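Local structure of envelope glycoprotein (Thogoto virus, 5XEA) at the interface of chains A and B. The protein drives fusion of the viral and host membranes and probably also attaches the virus to its host-cell receptor. Numbering follows the deposited sequence. Chains: chain A/B, Envelope glycoprotein.

Helix 282-327 of chain A ties contacts 1 and 3 together: contact 3 takes its first residues and contact 1 the stretch about two turns further on, with the C-alpha centres of the two sites about 16 Å apart. Contact 2 lies near the other end of this long helix, about 49 Å from contact 1 and 64 Å from contact 3, and uses strand 350-354 of chain A with the N-terminal strand of chain B. The deposited assembly holds three copies, so the same contacts recur around it: aromatic packing and a salt-bridged, watered polar cluster along the helix, backbone pairing at the far end.

Contact 1: the interface of chains A and B. Residues chain A 291, 294-295; chain B 223-225, 230, 404.
One face of the A:Phe294 ring carries CB of B:Gln225, 3.7 Å from the ring centroid and offset toward the rim, a CH-pi contact; in the ring plane, at its edge, lie the backbone carbonyl carbon of B:Phe223 and, from its own chain, the carboxylate oxygen OE2 of A:Glu295. A:Phe294 belongs to the long helix 282-327 of this gp64-family class III fusogen, and it plugs into strands 221-226 and 229-233 of the neighbouring subunit. With CG anti to the backbone N (chi1 176°), the ring reaches away from the helix toward B:Gln225. Next to it, B:Phe230 crosses at about a right angle, its CD1 3.6 Å from A:Phe294 CD2, while its CG packs 3.5 Å from CA of A:Ala291, one turn earlier; the small alanine probably lets this ring settle close to the helix backbone. B:Cys224, pinned by its disulfide to Cys206, adds CA against the phenyl rim.

On the other side of the phenylalanine, the indole of B:Trp404 presents its benzo edge to A:Glu295, whose CD lies in the indole plane, 3.9 Å from CH2. The glutamate chain bends at chi2 (-77°), bringing OE2 within 2.7 Å of water 1, which also meets OE1 of B:Gln225 at 3.2 Å.

Contact 2: the interface of chains A and B. Residues chain A 345, 349-351; chain B 8-11.
A:Phe350 and B:Tyr11 pair backbone to backbone in an antiparallel beta bridge, B:Tyr11 N giving a nearly linear bond to A:Phe350 O (2.7 Å), while A:Phe350 N returns a less straight, longer bond to B:Tyr11 O (3.0 Å). In this relative of baculovirus gp64 the bridge lets the N-terminal strand of one subunit add to strand 350-354 of the next.

The A:Phe350 ring turns back over its new neighbour. Its CG sits between the backbone N and the carbonyl carbon (chi1 56°), and that places one face of the phenyl against CB of B:Tyr11, which rides toward the rim 3.6 Å from CE1. The two side chains cross at about a right angle, and the tyrosine ring leads away along its own chain, where its phenol OH bonds to the hydroxyl OG1 of B:Thr8 at 2.8 Å. That link closes a short turn around B:Gly9 and B:Pro10, with cis peptide bonds preceding B:Thr8 and B:Pro10.

B:Pro10 buries the greatest area of the residues here. Its CB meets the branch end CD1 of A:Ile345 at 3.6 Å, and CD2 of A:Leu351 reaches 3.8 Å from its CA, so the proline rests against both aliphatic chains, which meet it from the same general side. The same leucine methyl also brushes the B:Gly9 backbone, CD2 to CA 3.9 Å.

Contact 3: the interface of chains A and B. Residues chain A 283-284, 287; chain B 241, 276, 414.
A:Asp283 and B:Arg414 form a salt bridge, OD2 of the carboxylate to NH2 of the guanidinium at 3.1 Å. The oxygen lies close to the guanidinium plane, whereas the arginine nitrogen comes in from above the carboxylate plane, 45° out of it, and the two flat groups are turned 40° apart. The same OD2 takes a weak bond from the amide NE2 of B:Gln241. One residue along, OD1 of A:Asp284 accepts the backbone N of B:Arg414 at 2.8 Å in an almost straight bond, again from above the carboxylate plane. Thus one arginine engages two successive acids, by side chain and main chain.

Two waters fill in the next layer. Water 2 joins A:Asp283 OD2 (2.7 Å), A:Asp284 OD1 and the guanidinium NE of B:Arg414 (2.9 Å), and lies in plane at the guanidinium edge. Water 3 connects A:Asp284 OD1 to NE2 of B:Gln241 (3.0 Å).

Further out, the amide carbon CD of B:Gln241 lies over one face of the guanidinium, and the bend of B:Arg414 at chi3 (-68°) folds its tip back toward A:Asp283. The methyl CG2 of B:Thr276 packs beside the A:Asp283 carboxylate, 3.8 Å from CG. Both acids stand in the first turn of helix 282-327, where the helix dipole probably favours their negative charge. The site anchors the start of that long helix to two loops and 3-10 helix 275-277 of the neighbouring subunit, probably helping to fix its register in the trimer.

Contact 1: the interface of chains A and B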
ATOM      1  N   ALA A 291       7.481   5.417   9.361  1.00 44.74           N
ATOM      2  CA  ALA A 291       7.919   6.793   9.147  1.00 37.46           C
ATOM      3  C   ALA A 291       6.949   7.764   9.789  1.00 36.18           C
ATOM      4  O   ALA A 291       7.354   8.710  10.471  1.00 40.70           O
ATOM      5  CB  ALA A 291       8.041   7.086   7.651  1.00 37.11           C
ATOM      6  N   PHE A 294       7.336   7.671  13.662  1.00 39.39           N
ATOM      7  CA  PHE A 294       8.485   8.439  14.135  1.00 37.46           C
ATOM      8  C   PHE A 294       8.202   9.942  14.097  1.00 46.44           C
ATOM      9  O   PHE A 294       8.512  10.667  15.052  1.00 39.45           O
ATOM     10  CB  PHE A 294       9.722   8.098  13.302  1.00 34.59           C
ATOM     11  CG  PHE A 294      10.928   8.906  13.664  1.00 39.52           C
ATOM     12  CD1 PHE A 294      11.715   8.550  14.748  1.00 42.90           C
ATOM     13  CD2 PHE A 294      11.272  10.041  12.930  1.00 44.24           C
ATOM     14  CE1 PHE A 294      12.836   9.313  15.102  1.00 43.38           C
ATOM     15  CE2 PHE A 294      12.395  10.806  13.286  1.00 38.07           C
ATOM     16  CZ  PHE A 294      13.170  10.426  14.359  1.00 39.68           C
ATOM     17  N   GLU A 295       7.600  10.430  13.008  1.00 43.56           N
ATOM     18  CA  GLU A 295       7.371  11.865  12.891  1.00 43.68           C
ATOM     19  C   GLU A 295       6.307  12.335  13.875  1.00 43.32           C
ATOM     20  O   GLU A 295       6.417  13.430  14.446  1.00 39.07           O
ATOM     21  CB  GLU A 295       6.990  12.217  11.454  1.00 41.77           C
ATOM     22  CG  GLU A 295       8.051  11.808  10.426  1.00 46.76           C
ATOM     23  CD  GLU A 295       9.249  12.750  10.392  1.00 51.85           C
ATOM     24  OE1 GLU A 295       9.057  13.959  10.626  1.00 50.87           O
ATOM     25  OE2 GLU A 295      10.377  12.281  10.121  1.00 56.29           O
TER
ATOM     26  N   PHE B 223      10.939   4.731  18.709  1.00 47.21           N
ATOM     27  CA  PHE B 223      10.786   4.927  17.274  1.00 49.26           C
ATOM     28  C   PHE B 223      12.028   5.635  16.767  1.00 46.58           C
ATOM     29  O   PHE B 223      12.352   6.733  17.235  1.00 45.30           O
ATOM     30  CB  PHE B 223       9.539   5.756  16.960  1.00 54.05           C
ATOM     31  CG  PHE B 223       8.297   5.264  17.646  1.00 58.78           C
ATOM     32  CD1 PHE B 223       8.014   5.647  18.947  1.00 55.95           C
ATOM     33  CD2 PHE B 223       7.414   4.415  16.989  1.00 53.73           C
ATOM     34  CE1 PHE B 223       6.871   5.203  19.581  1.00 63.08           C
ATOM     35  CE2 PHE B 223       6.263   3.964  17.616  1.00 62.92           C
ATOM     36  CZ  PHE B 223       5.992   4.359  18.916  1.00 59.32           C
ATOM     37  N   CYS B 224      12.712   5.029  15.811  1.00 42.72           N
ATOM     38  CA  CYS B 224      13.990   5.561  15.370  1.00 45.37           C
ATOM     39  C   CYS B 224      13.964   5.885  13.890  1.00 47.19           C
ATOM     40  O   CYS B 224      13.169   5.337  13.114  1.00 43.05           O
ATOM     41  CB  CYS B 224      15.129   4.581  15.650  1.00 50.57           C
ATOM     42  SG  CYS B 224      15.103   3.951  17.322  1.00 58.41           S
ATOM     43  N   GLN B 225      14.870   6.774  13.512  1.00 41.25           N
ATOM     44  CA  GLN B 225      15.152   7.082  12.123  1.00 47.11           C
ATOM     45  C   GLN B 225      16.626   6.809  11.874  1.00 51.08           C
ATOM     46  O   GLN B 225      17.467   7.098  12.723  1.00 46.05           O
ATOM     47  CB  GLN B 225      14.820   8.541  11.785  1.00 45.43           C
ATOM     48  CG  GLN B 225      15.467   9.035  10.502  1.00 51.78           C
ATOM     49  CD  GLN B 225      15.064  10.460  10.124  1.00 57.18           C
ATOM     50  OE1 GLN B 225      14.541  11.220  10.944  1.00 55.10           O
ATOM     51  NE2 GLN B 225      15.320  10.828   8.872  1.00 51.27           N
ATOM     52  N   PHE B 230      12.842   4.010   8.838  1.00 45.96           N
ATOM     53  CA  PHE B 230      12.217   4.288  10.122  1.00 46.71           C
ATOM     54  C   PHE B 230      11.705   2.976  10.681  1.00 50.32           C
ATOM     55  O   PHE B 230      11.144   2.157   9.945  1.00 49.91           O
ATOM     56  CB  PHE B 230      11.061   5.303  10.008  1.00 40.21           C
ATOM     57  CG  PHE B 230      11.454   6.608   9.359  1.00 42.64           C
ATOM     58  CD1 PHE B 230      11.688   7.745  10.125  1.00 42.41           C
ATOM     59  CD2 PHE B 230      11.603   6.696   7.979  1.00 38.93           C
ATOM     60  CE1 PHE B 230      12.051   8.936   9.516  1.00 42.60           C
ATOM     61  CE2 PHE B 230      11.967   7.879   7.368  1.00 38.97           C
ATOM     62  CZ  PHE B 230      12.187   9.014   8.149  1.00 42.89           C
ATOM     63  N   TRP B 404      12.700  19.881  18.014  1.00 48.18           N
ATOM     64  CA  TRP B 404      12.870  18.967  16.898  1.00 42.08           C
ATOM     65  C   TRP B 404      11.898  19.376  15.803  1.00 42.84           C
ATOM     66  O   TRP B 404      10.723  19.639  16.071  1.00 45.92           O
ATOM     67  CB  TRP B 404      12.638  17.525  17.329  1.00 41.95           C
ATOM     68  CG  TRP B 404      12.644  16.553  16.194  1.00 46.52           C
ATOM     69  CD1 TRP B 404      13.722  15.872  15.692  1.00 42.52           C
ATOM     70  CD2 TRP B 404      11.511  16.140  15.424  1.00 43.50           C
ATOM     71  NE1 TRP B 404      13.326  15.070  14.651  1.00 45.44           N
ATOM     72  CE2 TRP B 404      11.976  15.210  14.466  1.00 49.24           C
ATOM     73  CE3 TRP B 404      10.151  16.468  15.447  1.00 46.72           C
ATOM     74  CZ2 TRP B 404      11.127  14.596  13.548  1.00 43.18           C
ATOM     75  CZ3 TRP B 404       9.306  15.859  14.529  1.00 53.47           C
ATOM     76  CH2 TRP B 404       9.801  14.934  13.591  1.00 50.72           C
TER
HETATM   77  O   HOH W   1      12.688  13.524   9.747  1.00 57.56           O

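Contact 2: the interface of chains A and B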
ATOM      1  N   ILE A 345      -0.003  42.020  50.162  1.00 54.20           N
ATOM      2  CA  ILE A 345       0.288  41.720  51.558  1.00 59.26           C
ATOM      3  C   ILE A 345       1.552  40.888  51.703  1.00 59.30           C
ATOM      4  O   ILE A 345       2.073  40.755  52.822  1.00 65.82           O
ATOM      5  CB  ILE A 345      -0.891  40.982  52.222  1.00 62.96           C
ATOM      6  CG1 ILE A 345      -0.979  39.563  51.668  1.00 56.11           C
ATOM      7  CG2 ILE A 345      -2.195  41.742  51.981  1.00 66.45           C
ATOM      8  CD1 ILE A 345      -2.283  38.863  51.931  1.00 62.32           C
ATOM      9  N   LYS A 349       1.103  37.486  47.166  1.00 47.52           N
ATOM     10  CA  LYS A 349      -0.314  37.543  47.493  1.00 54.43           C
ATOM     11  C   LYS A 349      -0.783  38.990  47.576  1.00 55.94           C
ATOM     12  O   LYS A 349      -0.084  39.853  48.118  1.00 53.84           O
ATOM     13  CB  LYS A 349      -0.584  36.809  48.807  1.00 55.95           C
ATOM     14  CG  LYS A 349      -0.368  35.316  48.697  1.00 58.68           C
ATOM     15  CD  LYS A 349       0.259  34.717  49.938  1.00 69.99           C
ATOM     16  CE  LYS A 349      -0.679  34.782  51.127  1.00 81.26           C
ATOM     17  NZ  LYS A 349      -0.137  34.009  52.281  1.00 84.74           N
ATOM     18  N   PHE A 350      -1.968  39.251  47.028  1.00 48.89           N
ATOM     19  CA  PHE A 350      -2.513  40.597  46.963  1.00 49.68           C
ATOM     20  C   PHE A 350      -4.006  40.554  47.253  1.00 60.66           C
ATOM     21  O   PHE A 350      -4.650  39.503  47.160  1.00 66.00           O
ATOM     22  CB  PHE A 350      -2.257  41.255  45.595  1.00 51.29           C
ATOM     23  CG  PHE A 350      -2.780  40.443  44.408  1.00 57.16           C
ATOM     24  CD1 PHE A 350      -4.042  40.690  43.875  1.00 55.11           C
ATOM     25  CD2 PHE A 350      -2.009  39.439  43.842  1.00 50.67           C
ATOM     26  CE1 PHE A 350      -4.524  39.946  42.800  1.00 62.11           C
ATOM     27  CE2 PHE A 350      -2.479  38.691  42.753  1.00 54.79           C
ATOM     28  CZ  PHE A 350      -3.740  38.942  42.234  1.00 60.28           C
ATOM     29  N   LEU A 351      -4.544  41.714  47.619  1.00 61.78           N
ATOM     30  CA  LEU A 351      -5.970  41.909  47.841  1.00 63.61           C
ATOM     31  C   LEU A 351      -6.528  42.799  46.742  1.00 64.64           C
ATOM     32  O   LEU A 351      -5.814  43.631  46.181  1.00 67.77           O
ATOM     33  CB  LEU A 351      -6.243  42.551  49.210  1.00 65.53           C
ATOM     34  CG  LEU A 351      -5.794  41.760  50.442  1.00 66.05           C
ATOM     35  CD1 LEU A 351      -5.690  42.675  51.669  1.00 71.14           C
ATOM     36  CD2 LEU A 351      -6.728  40.602  50.707  1.00 52.28           C
TER
ATOM     37  N   THR B   8     -10.882  42.149  48.811  1.00100.70           N
ATOM     38  CA  THR B   8     -11.231  40.723  48.793  1.00 89.77           C
ATOM     39  C   THR B   8      -9.926  39.951  48.659  1.00 83.36           C
ATOM     40  O   THR B   8      -8.892  40.529  48.333  1.00 80.35           O
ATOM     41  CB  THR B   8     -12.184  40.325  47.638  1.00 88.62           C
ATOM     42  OG1 THR B   8     -12.189  38.902  47.473  1.00 92.27           O
ATOM     43  CG2 THR B   8     -11.789  41.002  46.341  1.00 85.02           C
ATOM     44  N   GLY B   9      -9.965  38.650  48.910  1.00 78.62           N
ATOM     45  CA  GLY B   9      -8.760  37.853  48.813  1.00 82.47           C
ATOM     46  C   GLY B   9      -8.274  37.314  50.143  1.00 83.19           C
ATOM     47  O   GLY B   9      -9.041  37.261  51.106  1.00 87.52           O
ATOM     48  N   PRO B  10      -6.983  36.946  50.224  1.00 78.87           N
ATOM     49  CA  PRO B  10      -5.908  37.210  49.258  1.00 70.28           C
ATOM     50  C   PRO B  10      -5.940  36.367  47.965  1.00 64.59           C
ATOM     51  O   PRO B  10      -6.386  35.218  47.961  1.00 63.36           O
ATOM     52  CB  PRO B  10      -4.658  36.879  50.064  1.00 73.82           C
ATOM     53  CG  PRO B  10      -5.102  35.757  50.943  1.00 74.49           C
ATOM     54  CD  PRO B  10      -6.531  36.056  51.308  1.00 73.64           C
ATOM     55  N   TYR B  11      -5.458  36.964  46.879  1.00 55.57           N
ATOM     56  CA  TYR B  11      -5.333  36.318  45.578  1.00 61.73           C
ATOM     57  C   TYR B  11      -3.867  36.117  45.215  1.00 59.17           C
ATOM     58  O   TYR B  11      -2.961  36.744  45.777  1.00 54.28           O
ATOM     59  CB  TYR B  11      -6.004  37.148  44.478  1.00 55.02           C
ATOM     60  CG  TYR B  11      -7.500  37.334  44.626  1.00 69.98           C
ATOM     61  CD1 TYR B  11      -8.390  36.363  44.177  1.00 73.75           C
ATOM     62  CD2 TYR B  11      -8.025  38.498  45.186  1.00 72.82           C
ATOM     63  CE1 TYR B  11      -9.761  36.534  44.295  1.00 78.17           C
ATOM     64  CE2 TYR B  11      -9.392  38.680  45.308  1.00 75.56           C
ATOM     65  CZ  TYR B  11     -10.257  37.693  44.864  1.00 78.64           C
ATOM     66  OH  TYR B  11     -11.618  37.865  44.986  1.00 84.24           O
TER

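Contact 3: the interface of chains A and B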
ATOM      1  N   ASP A 283       4.571  -5.165   3.751  1.00 32.10           N
ATOM      2  CA  ASP A 283       5.859  -4.709   4.276  1.00 32.00           C
ATOM      3  C   ASP A 283       6.095  -3.258   3.898  1.00 34.93           C
ATOM      4  O   ASP A 283       6.529  -2.460   4.735  1.00 32.48           O
ATOM      5  CB  ASP A 283       6.999  -5.598   3.767  1.00 41.62           C
ATOM      6  CG  ASP A 283       8.335  -5.322   4.482  1.00 50.98           C
ATOM      7  OD1 ASP A 283       8.478  -5.742   5.645  1.00 47.45           O
ATOM      8  OD2 ASP A 283       9.249  -4.721   3.871  1.00 41.97           O
ATOM      9  N   ASP A 284       5.771  -2.884   2.647  1.00 31.41           N
ATOM     10  CA  ASP A 284       5.897  -1.483   2.248  1.00 36.50           C
ATOM     11  C   ASP A 284       4.983  -0.582   3.070  1.00 43.72           C
ATOM     12  O   ASP A 284       5.359   0.541   3.404  1.00 40.00           O
ATOM     13  CB  ASP A 284       5.608  -1.302   0.761  1.00 34.04           C
ATOM     14  CG  ASP A 284       6.618  -2.007  -0.123  1.00 41.82           C
ATOM     15  OD1 ASP A 284       7.820  -2.022   0.242  1.00 36.21           O
ATOM     16  OD2 ASP A 284       6.200  -2.572  -1.171  1.00 42.23           O
ATOM     17  N   ALA A 287       6.669  -0.035   6.376  1.00 39.02           N
ATOM     18  CA  ALA A 287       7.736   0.961   6.260  1.00 36.43           C
ATOM     19  C   ALA A 287       7.171   2.381   6.264  1.00 42.43           C
ATOM     20  O   ALA A 287       7.748   3.289   6.880  1.00 40.30           O
ATOM     21  CB  ALA A 287       8.560   0.714   4.994  1.00 35.63           C
TER
ATOM     22  N   GLN B 241      14.727  -4.343   7.114  1.00 42.88           N
ATOM     23  CA  GLN B 241      15.073  -4.479   5.703  1.00 37.01           C
ATOM     24  C   GLN B 241      16.552  -4.790   5.518  1.00 38.79           C
ATOM     25  O   GLN B 241      17.029  -5.816   6.013  1.00 48.76           O
ATOM     26  CB  GLN B 241      14.640  -3.220   4.940  1.00 41.72           C
ATOM     27  CG  GLN B 241      13.108  -3.038   5.059  1.00 42.43           C
ATOM     28  CD  GLN B 241      12.487  -2.073   4.069  1.00 48.78           C
ATOM     29  OE1 GLN B 241      13.178  -1.301   3.409  1.00 47.45           O
ATOM     30  NE2 GLN B 241      11.155  -2.128   3.955  1.00 44.94           N
ATOM     31  N   THR B 276       6.528  -9.382   2.988  1.00 31.97           N
ATOM     32  CA  THR B 276       6.975  -8.990   1.656  1.00 30.82           C
ATOM     33  C   THR B 276       6.223  -9.724   0.541  1.00 33.07           C
ATOM     34  O   THR B 276       6.358  -9.335  -0.622  1.00 36.14           O
ATOM     35  CB  THR B 276       8.476  -9.247   1.495  1.00 30.98           C
ATOM     36  OG1 THR B 276       8.739 -10.657   1.608  1.00 32.71           O
ATOM     37  CG2 THR B 276       9.336  -8.451   2.580  1.00 32.23           C
ATOM     38  N   ARG B 414       9.429  -1.455  -1.964  1.00 41.74           N
ATOM     39  CA  ARG B 414      10.044  -2.542  -2.704  1.00 36.75           C
ATOM     40  C   ARG B 414       9.058  -3.386  -3.505  1.00 43.27           C
ATOM     41  O   ARG B 414       9.492  -4.054  -4.440  1.00 39.08           O
ATOM     42  CB  ARG B 414      10.836  -3.456  -1.750  1.00 36.36           C
ATOM     43  CG  ARG B 414      11.959  -2.714  -0.965  1.00 38.86           C
ATOM     44  CD  ARG B 414      12.842  -3.670  -0.168  1.00 42.69           C
ATOM     45  NE  ARG B 414      12.136  -4.301   0.941  1.00 37.17           N
ATOM     46  CZ  ARG B 414      12.701  -5.172   1.760  1.00 36.52           C
ATOM     47  NH1 ARG B 414      13.964  -5.489   1.574  1.00 38.60           N
ATOM     48  NH2 ARG B 414      12.012  -5.730   2.745  1.00 38.01           N
TER
HETATM   49  O   HOH W   2       9.268  -3.905   1.323  1.00 41.69           O
HETATM   50  O   HOH W   3       9.590  -0.626   1.930  1.00 44.27           O